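Local coordinates for protein sensor histidine kinase DcuS (Escherichia coli, PDB 3BY8) that senses C4-dicarboxylates such as fumarate through its periplasmic domain and phosphorylates the response regulator DcuR to control genes of anaerobic fumarate respiration, at residues I59-M64 with R68-E73; P112-D115 with K119-G122. All blocks are in the same frame, centred on the assembly; numbering follows the deposited sequence.

Interaction 1: I59-M64 with R68-E73; sequences IVVTDM and RYSHPE. With LMR ((2S)-2-hydroxybutanedioic acid), chain B.
V60, V61 and T62 on edge strand 58-63 meet R68, Y69 and S70 of the following loop in a buried contact that forms one wall of the dicarboxylate pocket of this periplasmic Cache domain. The backbones are bridged once, at T62 and R68. Y69 N gives V61 O a short bond of 2.6 Å. S70 ties the next stretch with its side chain: OG donates to I59 O at 2.8 Å and accepts from V61 N at 3.0 Å. One hydroxyl thus spans both neighbours of V60 in place of a backbone pair, put there by chi1 of 61°, which leaves OG between the backbone N and the carbonyl carbon.

V60 packs its two methyls differently: CG1 lies 3.9 Å from CG of R68, while CG2 approaches CD2 of H71 obliquely. Beyond V60, R68 and H71 hold the two ends of the ligand. R68 NE bonds LMR O1A at 2.8 Å and NH2 bonds LMR O1B at 2.7 Å, the carboxylate meeting the guanidinium at its edge. H71 NE2 donates to LMR O4A at 2.8 Å, nearly straight (169°). On the far side of the imidazole, ND1 accepts from E73 N close to the ring plane, which fixes the ring's rotation and leaves NE2 as the donor.

V60 and T62 bond in turn to A125 and V123 of strand 120-129, Y69 and S70 lie against helix 43-53, and I59 reaches V20 and L24 of helix 8-25.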
# COMPACT_ATOMS: atom_id res chain seq x y z
N ILE A 59 4.74 -1.90 0.68
CA ILE A 59 3.95 -1.10 -0.25
C ILE A 59 3.34 -2.11 -1.21
O ILE A 59 4.02 -2.71 -2.04
CB ILE A 59 4.80 -0.08 -1.04
CG1 ILE A 59 5.38 0.98 -0.09
CG2 ILE A 59 3.90 0.57 -2.11
CD1 ILE A 59 6.14 2.10 -0.83
N VAL A 60 2.04 -2.35 -1.04
CA VAL A 60 1.31 -3.32 -1.82
C VAL A 60 0.21 -2.66 -2.68
O VAL A 60 -0.74 -2.10 -2.17
CB VAL A 60 0.65 -4.35 -0.86
CG1 VAL A 60 -0.36 -5.24 -1.60
CG2 VAL A 60 1.75 -5.19 -0.23
N VAL A 61 0.38 -2.73 -4.00
CA VAL A 61 -0.59 -2.19 -4.94
C VAL A 61 -1.50 -3.33 -5.32
O VAL A 61 -1.01 -4.43 -5.55
CB VAL A 61 0.12 -1.71 -6.21
CG1 VAL A 61 -0.89 -1.34 -7.29
CG2 VAL A 61 0.99 -0.56 -5.87
N THR A 62 -2.81 -3.12 -5.34
CA THR A 62 -3.74 -4.15 -5.75
C THR A 62 -4.71 -3.63 -6.82
O THR A 62 -4.84 -2.41 -7.02
CB THR A 62 -4.64 -4.68 -4.61
OG1 THR A 62 -5.72 -3.77 -4.36
CG2 THR A 62 -3.84 -4.88 -3.35
N ASP A 63 -5.36 -4.57 -7.51
CA ASP A 63 -6.41 -4.21 -8.45
C ASP A 63 -7.74 -4.18 -7.66
O ASP A 63 -7.74 -4.29 -6.40
CB ASP A 63 -6.50 -5.20 -9.63
CG ASP A 63 -6.74 -6.64 -9.21
OD1 ASP A 63 -7.34 -6.93 -8.14
OD2 ASP A 63 -6.35 -7.51 -10.02
N MET A 64 -8.88 -4.06 -8.37
CA MET A 64 -10.18 -3.96 -7.70
C MET A 64 -10.72 -5.25 -7.08
O MET A 64 -11.73 -5.23 -6.38
CB MET A 64 -11.20 -3.34 -8.66
CG MET A 64 -10.85 -1.88 -9.01
SD MET A 64 -10.72 -0.76 -7.55
CE MET A 64 -12.40 -0.94 -6.80
N ARG A 68 -2.61 -8.70 -5.58
CA ARG A 68 -1.39 -7.92 -5.41
C ARG A 68 -0.50 -7.75 -6.62
O ARG A 68 -0.27 -8.73 -7.35
CB ARG A 68 -0.51 -8.52 -4.31
CG ARG A 68 -1.18 -8.75 -2.96
CD ARG A 68 -0.07 -9.06 -2.00
NE ARG A 68 -0.54 -9.55 -0.70
CZ ARG A 68 -0.94 -10.80 -0.47
NH1 ARG A 68 -0.96 -11.71 -1.44
NH2 ARG A 68 -1.27 -11.18 0.76
N TYR A 69 -0.00 -6.53 -6.81
CA TYR A 69 0.94 -6.22 -7.87
C TYR A 69 2.35 -6.01 -7.31
O TYR A 69 3.32 -5.84 -8.05
CB TYR A 69 0.48 -4.99 -8.63
CG TYR A 69 -0.45 -5.36 -9.74
CD1 TYR A 69 -1.70 -5.93 -9.50
CD2 TYR A 69 -0.05 -5.19 -11.07
CE1 TYR A 69 -2.52 -6.32 -10.54
CE2 TYR A 69 -0.85 -5.58 -12.11
CZ TYR A 69 -2.08 -6.14 -11.85
OH TYR A 69 -2.87 -6.50 -12.91
N SER A 70 2.46 -6.00 -5.98
CA SER A 70 3.74 -5.83 -5.30
C SER A 70 3.60 -6.33 -3.87
O SER A 70 2.48 -6.39 -3.33
CB SER A 70 4.17 -4.37 -5.29
OG SER A 70 3.24 -3.53 -4.61
N HIS A 71 4.74 -6.72 -3.28
CA HIS A 71 4.80 -7.18 -1.89
C HIS A 71 6.27 -7.43 -1.58
O HIS A 71 7.01 -7.83 -2.47
CB HIS A 71 4.06 -8.50 -1.71
CG HIS A 71 3.81 -8.86 -0.28
ND1 HIS A 71 4.75 -9.48 0.53
CD2 HIS A 71 2.70 -8.71 0.48
CE1 HIS A 71 4.22 -9.70 1.73
NE2 HIS A 71 2.98 -9.24 1.72
N PRO A 72 6.71 -7.21 -0.33
CA PRO A 72 8.12 -7.48 -0.03
C PRO A 72 8.51 -8.92 -0.34
O PRO A 72 9.67 -9.20 -0.64
CB PRO A 72 8.25 -7.15 1.45
CG PRO A 72 7.27 -6.03 1.62
CD PRO A 72 6.07 -6.49 0.79
N GLU A 73 7.55 -9.84 -0.21
CA GLU A 73 7.72 -11.27 -0.52
C GLU A 73 7.14 -11.44 -1.92
O GLU A 73 5.92 -11.53 -2.10
CB GLU A 73 6.98 -12.14 0.49
CG GLU A 73 7.47 -11.92 1.91
CD GLU A 73 6.71 -12.75 2.94
OE1 GLU A 73 5.76 -13.48 2.56
OE2 GLU A 73 7.09 -12.67 4.12
C1 LMR B . -0.90 -8.01 2.34
O1A LMR B . -0.14 -7.84 1.43
O1B LMR B . -1.63 -9.03 2.37
C2 LMR B . -0.69 -7.19 3.57
O2 LMR B . -1.55 -7.66 4.70
C3 LMR B . 0.80 -7.00 3.93
C4 LMR B . 1.30 -8.24 4.71
O4A LMR B . 1.46 -9.30 4.10
O4B LMR B . 1.47 -8.17 5.96

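Interaction 2: P112-D115 with K119-G122; sequences PIYD and KQIG
I113 and G122 pair at the turn end of the hairpin made by strands 106-114 and 120-129, and the contact is chiefly one of backbone hydrogen bonds bent round a classic beta bulge. I121 and G122 both face I113, whose O takes I121 N at 2.7 Å and, weakly, G122 N. In return I113 N donates to G122 O. Past the bulge, Y114 and Q120 form a non-hydrogen-bonded antiparallel pair, and D115 N closes the strand end on K119 O at 2.9 Å.

Side-chain polar bonds reinforce this frame. K119 N meets D115 OD1 at 2.9 Å from above the carboxylate plane; OD1 also receives N117 N within the turn. With chi1 at 63°, the D115 carboxylate is folded back to K119. The Q120 amide reaches G122 O from its own strand, NE2 to O 3.0 Å, coming from the opposite face of the carbonyl plane to I113 N. Its NE2 also donates to A89 O. K119, bent at chi2 (-83°), turns NZ back to Q120 O.

Van der Waals packing falls in separate places. I113 CG2 touches I121 CG1 at 3.7 Å where the two side chains cross at about a right angle, and both residues rest on L34. P112 CB lies 3.4 Å from Q120 NE2, against the amide. The Y114 ring brings CD1 to within 3.6 Å of Q120 CA, its edge facing K119 C, and stacks with H118.

G122 O therefore serves two donors, and I113 O one firm donor and one weak one. The charged groups of D115 and K119 are spent on backbone atoms, OD1 on the amides of N117 and K119 and NZ on Q120 O; they make no salt bridge with each other, D115 OD2 and K119 NZ being 5.6 Å apart.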
# COMPACT_ATOMS: atom_id res chain seq x y z
N PRO A 112 -7.25 4.89 -2.77
CA PRO A 112 -7.63 4.37 -4.09
C PRO A 112 -6.78 4.85 -5.25
O PRO A 112 -6.20 5.96 -5.18
CB PRO A 112 -9.11 4.77 -4.23
CG PRO A 112 -9.24 5.98 -3.34
CD PRO A 112 -8.27 5.78 -2.20
N ILE A 113 -6.71 4.05 -6.31
CA ILE A 113 -5.99 4.38 -7.56
C ILE A 113 -7.11 4.59 -8.60
O ILE A 113 -8.00 3.73 -8.75
CB ILE A 113 -5.10 3.23 -8.04
CG1 ILE A 113 -4.06 2.90 -6.96
CG2 ILE A 113 -4.35 3.65 -9.35
CD1 ILE A 113 -3.18 1.71 -7.28
N TYR A 114 -7.06 5.71 -9.33
CA TYR A 114 -8.06 6.03 -10.34
C TYR A 114 -7.45 6.15 -11.73
O TYR A 114 -6.26 6.50 -11.86
CB TYR A 114 -8.70 7.37 -9.97
CG TYR A 114 -9.48 7.35 -8.68
CD1 TYR A 114 -10.73 6.74 -8.62
CD2 TYR A 114 -8.96 7.94 -7.53
CE1 TYR A 114 -11.46 6.71 -7.44
CE2 TYR A 114 -9.69 7.92 -6.34
CZ TYR A 114 -10.93 7.31 -6.31
OH TYR A 114 -11.67 7.30 -5.14
N ASP A 115 -8.23 5.83 -12.76
CA ASP A 115 -7.73 6.04 -14.12
C ASP A 115 -8.00 7.51 -14.47
O ASP A 115 -8.44 8.29 -13.62
CB ASP A 115 -8.36 5.08 -15.14
CG ASP A 115 -9.87 5.25 -15.30
OD1 ASP A 115 -10.43 6.31 -14.92
OD2 ASP A 115 -10.49 4.30 -15.83
N LYS A 119 -12.26 6.58 -12.64
CA LYS A 119 -12.89 5.29 -12.40
C LYS A 119 -11.83 4.56 -11.54
O LYS A 119 -10.65 4.53 -11.90
CB LYS A 119 -13.10 4.56 -13.73
CG LYS A 119 -13.57 3.13 -13.63
CD LYS A 119 -12.40 2.16 -13.39
CE LYS A 119 -12.90 0.72 -13.28
NZ LYS A 119 -11.82 -0.25 -12.92
N GLN A 120 -12.23 3.97 -10.42
CA GLN A 120 -11.25 3.29 -9.58
C GLN A 120 -10.72 2.05 -10.26
O GLN A 120 -11.52 1.21 -10.76
CB GLN A 120 -11.85 2.93 -8.23
CG GLN A 120 -10.72 2.71 -7.22
CD GLN A 120 -11.17 2.38 -5.82
OE1 GLN A 120 -12.25 2.80 -5.37
NE2 GLN A 120 -10.32 1.66 -5.09
N ILE A 121 -9.39 1.90 -10.25
CA ILE A 121 -8.73 0.75 -10.85
C ILE A 121 -7.88 -0.07 -9.87
O ILE A 121 -7.41 -1.16 -10.21
CB ILE A 121 -7.86 1.14 -12.07
CG1 ILE A 121 -6.82 2.19 -11.69
CG2 ILE A 121 -8.78 1.66 -13.20
CD1 ILE A 121 -5.81 2.50 -12.79
N GLY A 122 -7.68 0.44 -8.66
CA GLY A 122 -6.90 -0.31 -7.70
C GLY A 122 -6.78 0.40 -6.37
O GLY A 122 -7.54 1.32 -6.08

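Interactions 1 and 2 belong to the same antiparallel sheet, their centres 14 Å apart, and strands 58-63 and 120-129 are neighbours in it. M64, just past the strand of interaction 1, lies over the bulge of interaction 2: its SD is 3.5 Å from G122 N and also 3.5 Å from Q120 NE2. A second junction is apolar, V61 CG1 to I113 CD1 at 3.8 Å. Their relation to the ligand differs. Residues 68-73 bind LMR directly through R68 and H71, whereas the I113 side chain is about 13 Å from LMR, so 112-115 with 119-122 closes the sheet's far end, away from the pocket.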